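Local coordinates for OsmC-like protein (Jannaschia sp., PDB 3CJE) that is probably a hydroperoxide resistance protein of the OsmC family, thought to reduce peroxides as its relatives do, at residues A13-C19 with C96-W102; M27-V33 with F43-E49. All blocks are in the same frame, centred on the assembly; numbering follows the deposited sequence. Where two conformers were deposited one is given.

Overall arrangement
Both contacts are antiparallel strand pairs of one sheet, whose order runs 41-47, 28-37, 13-24, 93-105, 108-121. Contact 1 pairs 13-19 with 96-102, inner strands far apart in sequence; contact 2 pairs 27-33 with 43-49, a hairpin whose second strand is outermost in the sheet of this chain. Their centres lie about 19 Å apart, yet they touch where Cys19 SG packs on Leu31 CB (3.8 Å) and on Val33 CG2 (3.8 Å). Contact 1 is the more buried, one face rich in aromatic rings, the other bearing a water-linked Glu14 and Arg97; contact 2 is more open and alone has a phosphate at one end. Both reach the second subunit.

Contact 1 (A13-C19 with C96-W102); sequences AEVVFTC and CRVVWDW
Strands 13-19 and 96-102 run antiparallel, their axes 4.5 Å apart at closest and 154° between directions. Val15-Trp100, Phe17-Val98 and Cys19-Cys96 are hydrogen-bonded pairs, each closed by two N-to-O bonds of 2.8-3.0 Å; Val16-Val99 and Thr18-Arg97 are non-hydrogen-bonded pairs between them, and Glu14-Asp101 is another beyond Val15-Trp100. One face carries Ala13, Val15, Phe17, Cys19, Cys96, Val98, Trp100 and Trp102. There Trp100 (m, chi2 -93°) lays its six-membered ring along the strands, CZ3 4.0 Å from CD1 of m Phe17 and CE3 4.2 Å from CG1 of t Val15. Trp102, chi1 88°, folds back so that Ala13 CB sits over its six-membered ring, 3.4 Å from the centroid, a CH-pi contact. On the other face Val16 and Val99, both t, meet at CG2-CG1 4.0 Å. Extended Arg97 (ttt) lies along this face, and a water links its NH2 (2.9 Å) to Glu14 OE1 (2.6 Å); Glu14 also forms salt bridges with Lys114 and Lys37. The pair joins the N-terminal strand of the OsmC-type sheet to the one after helix 62-81, which packs on Phe17 and Trp100; strands 28-37 and 108-121 flank it, and Trp100 NE1, presented to the second subunit, hydrogen-bonds its Thr147 OG1.

Contact 2 (M27-V33 with F43-E49); sequences MRNELDV and FALATDE. With PO4 (phosphate ion), chain B.
The two arms of a beta hairpin, 28-33 and 43-47, lie antiparallel, with axes 4.5 Å apart at closest and 156° between directions. Asn29-Thr47, Leu31-Leu45 and Val33-Phe43 are hydrogen-bonded pairs, each with two N-to-O bonds of 2.8-3.0 Å; Glu30-Ala46 and Asp32-Ala44 alternate with them. The face bearing Asn29, Leu31, Val33, Phe43, Leu45 and Thr47 is a row of interlocking bumps. Leu31 (mt) reaches diagonally past its partner, placing CD1 3.7 Å from Thr47 CG2, while Val33 (t) fits between two neighbours, CG2 4.0 Å from Leu45 CD1 and CG1 4.3 Å from Phe43 CD2. On the other face small Ala46 leaves a shallow hollow, over which extended Arg28 (ttt) lays the face of its guanidinium, NH2 3.6 Å from Ala46 CB; Arg28 NE forms a salt bridge with Glu30 OE2 (3.4 Å), its hydrogen bond weak. Toward the open end of the pair, one water joins Arg28 NH1 (2.7 Å) to Asp48 OD2 (2.6 Å), and another joins Met27 O to Thr47 OG1, both at 2.9 Å. Selenomethionine Met27 (mmm) brings its CE to 4.0 Å from Glu49 OE1. A phosphate, probably from the crystallisation liquor, accepts a hydrogen bond from Met27 N at O3 (2.8 Å). The hairpin forms one side of the OsmC-type sheet: strand 13-24 continues it beside 28-37, with Cys19 against Leu31 and Val33; Pro60 packs on Phe43 and Leu45. Helix 62-81 meets Met27 and Asn29, its Arg79 hydrogen-bonding Asn29 OD1; Asp48 makes backbone hydrogen bonds to the second subunit, whose Ala59 packs on Arg28 and Ala46.

Contact 1 (A13-C19 with C96-W102)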
loop_
_atom_site.group_PDB
_atom_site.type_symbol
_atom_site.label_atom_id
_atom_site.label_comp_id
_atom_site.label_asym_id
_atom_site.label_seq_id
_atom_site.Cartn_x
_atom_site.Cartn_y
_atom_site.Cartn_z
ATOM N N ALA A 13 2.234 -2.147 -21.638
ATOM C CA ALA A 13 3.021 -1.088 -21.019
ATOM C C ALA A 13 2.973 -1.331 -19.535
ATOM O O ALA A 13 1.882 -1.391 -18.963
ATOM C CB ALA A 13 2.462 0.236 -21.334
ATOM N N GLU A 14 4.150 -1.458 -18.936
ATOM C CA GLU A 14 4.285 -1.862 -17.545
ATOM C C GLU A 14 4.866 -0.784 -16.647
ATOM O O GLU A 14 5.743 0.003 -17.047
ATOM C CB GLU A 14 5.192 -3.087 -17.441
ATOM C CG GLU A 14 4.599 -4.338 -18.034
ATOM C CD GLU A 14 5.478 -5.576 -17.839
ATOM O OE1 GLU A 14 6.691 -5.439 -17.503
ATOM O OE2 GLU A 14 4.903 -6.660 -18.013
ATOM N N VAL A 15 4.440 -0.838 -15.390
ATOM C CA VAL A 15 5.075 -0.145 -14.297
ATOM C C VAL A 15 5.566 -1.254 -13.365
ATOM O O VAL A 15 4.797 -2.157 -13.031
ATOM C CB VAL A 15 4.124 0.862 -13.561
ATOM C CG1 VAL A 15 4.820 1.388 -12.262
ATOM C CG2 VAL A 15 3.696 2.010 -14.503
ATOM N N VAL A 16 6.849 -1.229 -12.993
ATOM C CA VAL A 16 7.481 -2.321 -12.226
ATOM C C VAL A 16 8.221 -1.682 -11.075
ATOM O O VAL A 16 9.045 -0.814 -11.278
ATOM C CB VAL A 16 8.477 -3.177 -13.060
ATOM C CG1 VAL A 16 9.112 -4.246 -12.203
ATOM C CG2 VAL A 16 7.763 -3.781 -14.294
ATOM N N PHE A 17 7.897 -2.124 -9.861
ATOM C CA PHE A 17 8.647 -1.765 -8.669
ATOM C C PHE A 17 9.185 -3.019 -8.005
ATOM O O PHE A 17 8.559 -4.085 -8.026
ATOM C CB PHE A 17 7.769 -1.026 -7.651
ATOM C CG PHE A 17 7.618 0.445 -7.915
ATOM C CD1 PHE A 17 6.827 0.904 -8.940
ATOM C CD2 PHE A 17 8.293 1.390 -7.142
ATOM C CE1 PHE A 17 6.687 2.293 -9.174
ATOM C CE2 PHE A 17 8.121 2.785 -7.388
ATOM C CZ PHE A 17 7.338 3.205 -8.384
ATOM N N THR A 18 10.349 -2.853 -7.400
ATOM C CA THR A 18 10.903 -3.860 -6.524
ATOM C C THR A 18 11.223 -3.286 -5.147
ATOM O O THR A 18 11.389 -2.079 -4.983
ATOM C CB THR A 18 12.172 -4.461 -7.104
ATOM O OG1 THR A 18 13.210 -3.464 -7.254
ATOM C CG2 THR A 18 11.880 -5.120 -8.476
ATOM N N CYS A 19 11.360 -4.177 -4.179
ATOM C CA CYS A 19 11.762 -3.780 -2.831
ATOM C C CYS A 19 12.583 -4.893 -2.258
ATOM O O CYS A 19 12.152 -6.045 -2.283
ATOM C CB CYS A 19 10.549 -3.548 -1.981
ATOM S SG CYS A 19 10.938 -2.950 -0.305
ATOM N N CYS A 96 10.554 -8.243 -3.005
ATOM C CA CYS A 96 9.195 -8.147 -3.537
ATOM C C CYS A 96 9.245 -7.437 -4.895
ATOM O O CYS A 96 9.954 -6.420 -5.046
ATOM C CB CYS A 96 8.321 -7.367 -2.576
ATOM S SG CYS A 96 6.657 -7.046 -3.169
ATOM N N ARG A 97 8.513 -7.979 -5.871
ATOM C CA ARG A 97 8.402 -7.386 -7.192
ATOM C C ARG A 97 6.941 -7.301 -7.545
ATOM O O ARG A 97 6.195 -8.298 -7.431
ATOM C CB ARG A 97 9.142 -8.212 -8.250
ATOM C CG ARG A 97 9.058 -7.615 -9.630
ATOM C CD ARG A 97 9.972 -8.410 -10.558
ATOM N NE ARG A 97 9.964 -7.921 -11.914
ATOM C CZ ARG A 97 9.200 -8.400 -12.884
ATOM N NH1 ARG A 97 8.332 -9.399 -12.671
ATOM N NH2 ARG A 97 9.303 -7.861 -14.092
ATOM N N VAL A 98 6.493 -6.110 -7.909
ATOM C CA VAL A 98 5.115 -5.892 -8.301
ATOM C C VAL A 98 5.093 -5.254 -9.703
ATOM O O VAL A 98 5.835 -4.315 -9.974
ATOM C CB VAL A 98 4.334 -5.020 -7.292
ATOM C CG1 VAL A 98 2.842 -4.915 -7.695
ATOM C CG2 VAL A 98 4.459 -5.605 -5.855
ATOM N N VAL A 99 4.234 -5.772 -10.565
ATOM C CA VAL A 99 4.069 -5.329 -11.935
ATOM C C VAL A 99 2.611 -4.928 -12.133
ATOM O O VAL A 99 1.698 -5.686 -11.811
ATOM C CB VAL A 99 4.445 -6.397 -12.979
ATOM C CG1 VAL A 99 4.320 -5.820 -14.400
ATOM C CG2 VAL A 99 5.850 -6.927 -12.678
ATOM N N TRP A 100 2.420 -3.731 -12.690
ATOM C CA TRP A 100 1.139 -3.252 -13.146
ATOM C C TRP A 100 1.218 -2.938 -14.629
ATOM O O TRP A 100 2.291 -2.790 -15.178
ATOM C CB TRP A 100 0.749 -1.939 -12.450
ATOM C CG TRP A 100 0.550 -1.970 -10.959
ATOM C CD1 TRP A 100 -0.636 -2.177 -10.294
ATOM C CD2 TRP A 100 1.535 -1.768 -9.960
ATOM N NE1 TRP A 100 -0.436 -2.105 -8.939
ATOM C CE2 TRP A 100 0.885 -1.881 -8.690
ATOM C CE3 TRP A 100 2.928 -1.529 -9.982
ATOM C CZ2 TRP A 100 1.559 -1.673 -7.484
ATOM C CZ3 TRP A 100 3.600 -1.389 -8.787
ATOM C CH2 TRP A 100 2.917 -1.449 -7.538
ATOM N N ASP A 101 0.068 -2.753 -15.245
ATOM C CA ASP A 101 0.070 -2.257 -16.607
ATOM C C ASP A 101 -0.987 -1.209 -16.814
ATOM O O ASP A 101 -1.945 -1.089 -16.039
ATOM C CB ASP A 101 -0.075 -3.388 -17.596
ATOM C CG ASP A 101 -1.258 -4.292 -17.284
ATOM O OD1 ASP A 101 -2.285 -3.772 -16.835
ATOM O OD2 ASP A 101 -1.161 -5.515 -17.507
ATOM N N TRP A 102 -0.769 -0.423 -17.859
ATOM C CA TRP A 102 -1.710 0.614 -18.237
ATOM C C TRP A 102 -2.099 0.506 -19.700
ATOM O O TRP A 102 -1.364 -0.081 -20.523
ATOM C CB TRP A 102 -1.181 2.021 -17.888
ATOM C CG TRP A 102 -0.297 2.704 -18.967
ATOM C CD1 TRP A 102 -0.720 3.435 -20.059
ATOM C CD2 TRP A 102 1.128 2.730 -18.993
ATOM N NE1 TRP A 102 0.369 3.885 -20.762
ATOM C CE2 TRP A 102 1.511 3.456 -20.127
ATOM C CE3 TRP A 102 2.116 2.171 -18.173
ATOM C CZ2 TRP A 102 2.860 3.642 -20.466
ATOM C CZ3 TRP A 102 3.452 2.368 -18.489
ATOM C CH2 TRP A 102 3.809 3.101 -19.630
HETATM O O HOH W 1 8.225 -7.428 -16.726
#

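Contact 2 (M27-V33 with F43-E49)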
loop_
_atom_site.group_PDB
_atom_site.type_symbol
_atom_site.label_atom_id
_atom_site.label_comp_id
_atom_site.label_asym_id
_atom_site.label_seq_id
_atom_site.Cartn_x
_atom_site.Cartn_y
_atom_site.Cartn_z
HETATM N N MSE A 27 12.651 -4.455 15.481
HETATM C CA MSE A 27 11.500 -4.553 14.566
HETATM C C MSE A 27 11.626 -3.656 13.327
HETATM O O MSE A 27 10.669 -3.533 12.558
HETATM C CB MSE A 27 10.163 -4.268 15.296
HETATM C CG MSE A 27 9.669 -5.383 16.258
HETATM SE SE MSE A 27 9.447 -7.136 15.477
HETATM C CE MSE A 27 7.591 -7.007 14.919
ATOM N N ARG A 28 12.785 -3.032 13.131
ATOM C CA ARG A 28 12.964 -2.097 12.039
ATOM C C ARG A 28 13.298 -2.842 10.765
ATOM O O ARG A 28 14.176 -3.708 10.731
ATOM C CB ARG A 28 14.081 -1.106 12.365
ATOM C CG ARG A 28 14.354 -0.122 11.236
ATOM C CD ARG A 28 15.308 0.962 11.692
ATOM N NE ARG A 28 15.798 1.744 10.558
ATOM C CZ ARG A 28 15.317 2.926 10.175
ATOM N NH1 ARG A 28 14.343 3.500 10.825
ATOM N NH2 ARG A 28 15.849 3.543 9.124
ATOM N N ASN A 29 12.647 -2.435 9.675
ATOM C CA ASN A 29 12.900 -3.012 8.378
ATOM C C ASN A 29 13.404 -1.929 7.449
ATOM O O ASN A 29 12.737 -0.906 7.294
ATOM C CB ASN A 29 11.621 -3.624 7.830
ATOM C CG ASN A 29 11.129 -4.755 8.675
ATOM O OD1 ASN A 29 11.913 -5.608 9.091
ATOM N ND2 ASN A 29 9.838 -4.731 8.978
ATOM N N GLU A 30 14.559 -2.147 6.829
ATOM C CA GLU A 30 15.115 -1.165 5.914
ATOM C C GLU A 30 14.826 -1.601 4.484
ATOM O O GLU A 30 15.291 -2.658 4.056
ATOM C CB GLU A 30 16.605 -1.008 6.189
ATOM C CG GLU A 30 16.840 -0.303 7.521
ATOM C CD GLU A 30 18.316 -0.095 7.887
ATOM O OE1 GLU A 30 19.200 -0.694 7.243
ATOM O OE2 GLU A 30 18.579 0.675 8.852
ATOM N N LEU A 31 14.033 -0.775 3.787
ATOM C CA LEU A 31 13.372 -1.117 2.563
ATOM C C LEU A 31 13.992 -0.337 1.408
ATOM O O LEU A 31 13.758 0.845 1.291
ATOM C CB LEU A 31 11.884 -0.792 2.695
ATOM C CG LEU A 31 11.215 -1.483 3.892
ATOM C CD1 LEU A 31 9.912 -0.873 4.313
ATOM C CD2 LEU A 31 11.134 -3.010 3.612
ATOM N N ASP A 32 14.755 -1.032 0.573
ATOM C CA ASP A 32 15.389 -0.469 -0.604
ATOM C C ASP A 32 14.435 -0.652 -1.783
ATOM O O ASP A 32 14.357 -1.720 -2.380
ATOM C CB ASP A 32 16.704 -1.199 -0.874
ATOM C CG ASP A 32 17.416 -0.740 -2.143
ATOM O OD1 ASP A 32 17.051 0.316 -2.785
ATOM O OD2 ASP A 32 18.366 -1.505 -2.508
ATOM N N VAL A 33 13.683 0.400 -2.095
ATOM C CA VAL A 33 12.682 0.367 -3.164
ATOM C C VAL A 33 13.253 0.909 -4.444
ATOM O O VAL A 33 14.051 1.874 -4.441
ATOM C CB VAL A 33 11.415 1.198 -2.776
ATOM C CG1 VAL A 33 10.377 1.214 -3.899
ATOM C CG2 VAL A 33 10.808 0.681 -1.474
ATOM N N PHE A 43 14.685 4.558 -3.812
ATOM C CA PHE A 43 14.224 5.241 -2.613
ATOM C C PHE A 43 14.564 4.386 -1.390
ATOM O O PHE A 43 14.294 3.198 -1.389
ATOM C CB PHE A 43 12.715 5.415 -2.693
ATOM C CG PHE A 43 12.242 5.925 -4.027
ATOM C CD1 PHE A 43 12.236 7.284 -4.275
ATOM C CD2 PHE A 43 11.832 5.051 -5.035
ATOM C CE1 PHE A 43 11.833 7.772 -5.505
ATOM C CE2 PHE A 43 11.433 5.528 -6.243
ATOM C CZ PHE A 43 11.429 6.902 -6.468
ATOM N N ALA A 44 15.144 4.984 -0.358
ATOM C CA ALA A 44 15.469 4.267 0.872
ATOM C C ALA A 44 14.351 4.566 1.853
ATOM O O ALA A 44 14.180 5.706 2.284
ATOM C CB ALA A 44 16.847 4.673 1.426
ATOM N N LEU A 45 13.586 3.544 2.202
ATOM C CA LEU A 45 12.487 3.703 3.137
ATOM C C LEU A 45 12.648 2.721 4.294
ATOM O O LEU A 45 13.585 1.907 4.314
ATOM C CB LEU A 45 11.153 3.516 2.415
ATOM C CG LEU A 45 10.935 4.388 1.177
ATOM C CD1 LEU A 45 9.565 3.998 0.487
ATOM C CD2 LEU A 45 11.012 5.851 1.530
ATOM N N ALA A 46 11.747 2.816 5.262
ATOM C CA ALA A 46 11.851 1.974 6.439
ATOM C C ALA A 46 10.508 1.908 7.129
ATOM O O ALA A 46 9.676 2.800 6.981
ATOM C CB ALA A 46 12.932 2.490 7.373
ATOM N N THR A 47 10.310 0.836 7.857
ATOM C CA THR A 47 9.168 0.720 8.789
ATOM C C THR A 47 9.700 0.278 10.145
ATOM O O THR A 47 10.805 -0.271 10.256
ATOM C CB THR A 47 8.090 -0.283 8.313
ATOM O OG1 THR A 47 8.646 -1.623 8.231
ATOM C CG2 THR A 47 7.509 0.094 6.944
ATOM N N ASP A 48 8.905 0.503 11.183
ATOM C CA ASP A 48 9.281 0.076 12.529
ATOM C C ASP A 48 8.016 -0.046 13.361
ATOM O O ASP A 48 6.967 0.453 12.960
ATOM C CB ASP A 48 10.243 1.077 13.138
ATOM C CG ASP A 48 11.195 0.455 14.180
ATOM O OD1 ASP A 48 10.959 -0.684 14.660
ATOM O OD2 ASP A 48 12.179 1.159 14.449
ATOM N N GLU A 49 8.163 -0.730 14.486
ATOM C CA GLU A 49 7.146 -0.888 15.524
ATOM C C GLU A 49 7.810 -0.725 16.904
ATOM O O GLU A 49 8.931 -1.217 17.130
ATOM C CB GLU A 49 6.546 -2.286 15.440
ATOM C CG GLU A 49 5.021 -2.291 15.430
ATOM C CD GLU A 49 4.477 -3.271 14.429
ATOM O OE1 GLU A 49 4.524 -4.476 14.750
ATOM O OE2 GLU A 49 4.033 -2.839 13.324
HETATM P P PO4 B . 14.034 -0.841 16.645
HETATM O O1 PO4 B . 15.354 -1.556 16.849
HETATM O O2 PO4 B . 13.448 -0.473 17.995
HETATM O O3 PO4 B . 13.014 -1.788 16.050
HETATM O O4 PO4 B . 14.315 0.411 15.811
HETATM O O HOH W 2 8.408 -2.698 10.910
HETATM O O HOH W 3 12.971 3.310 13.146
#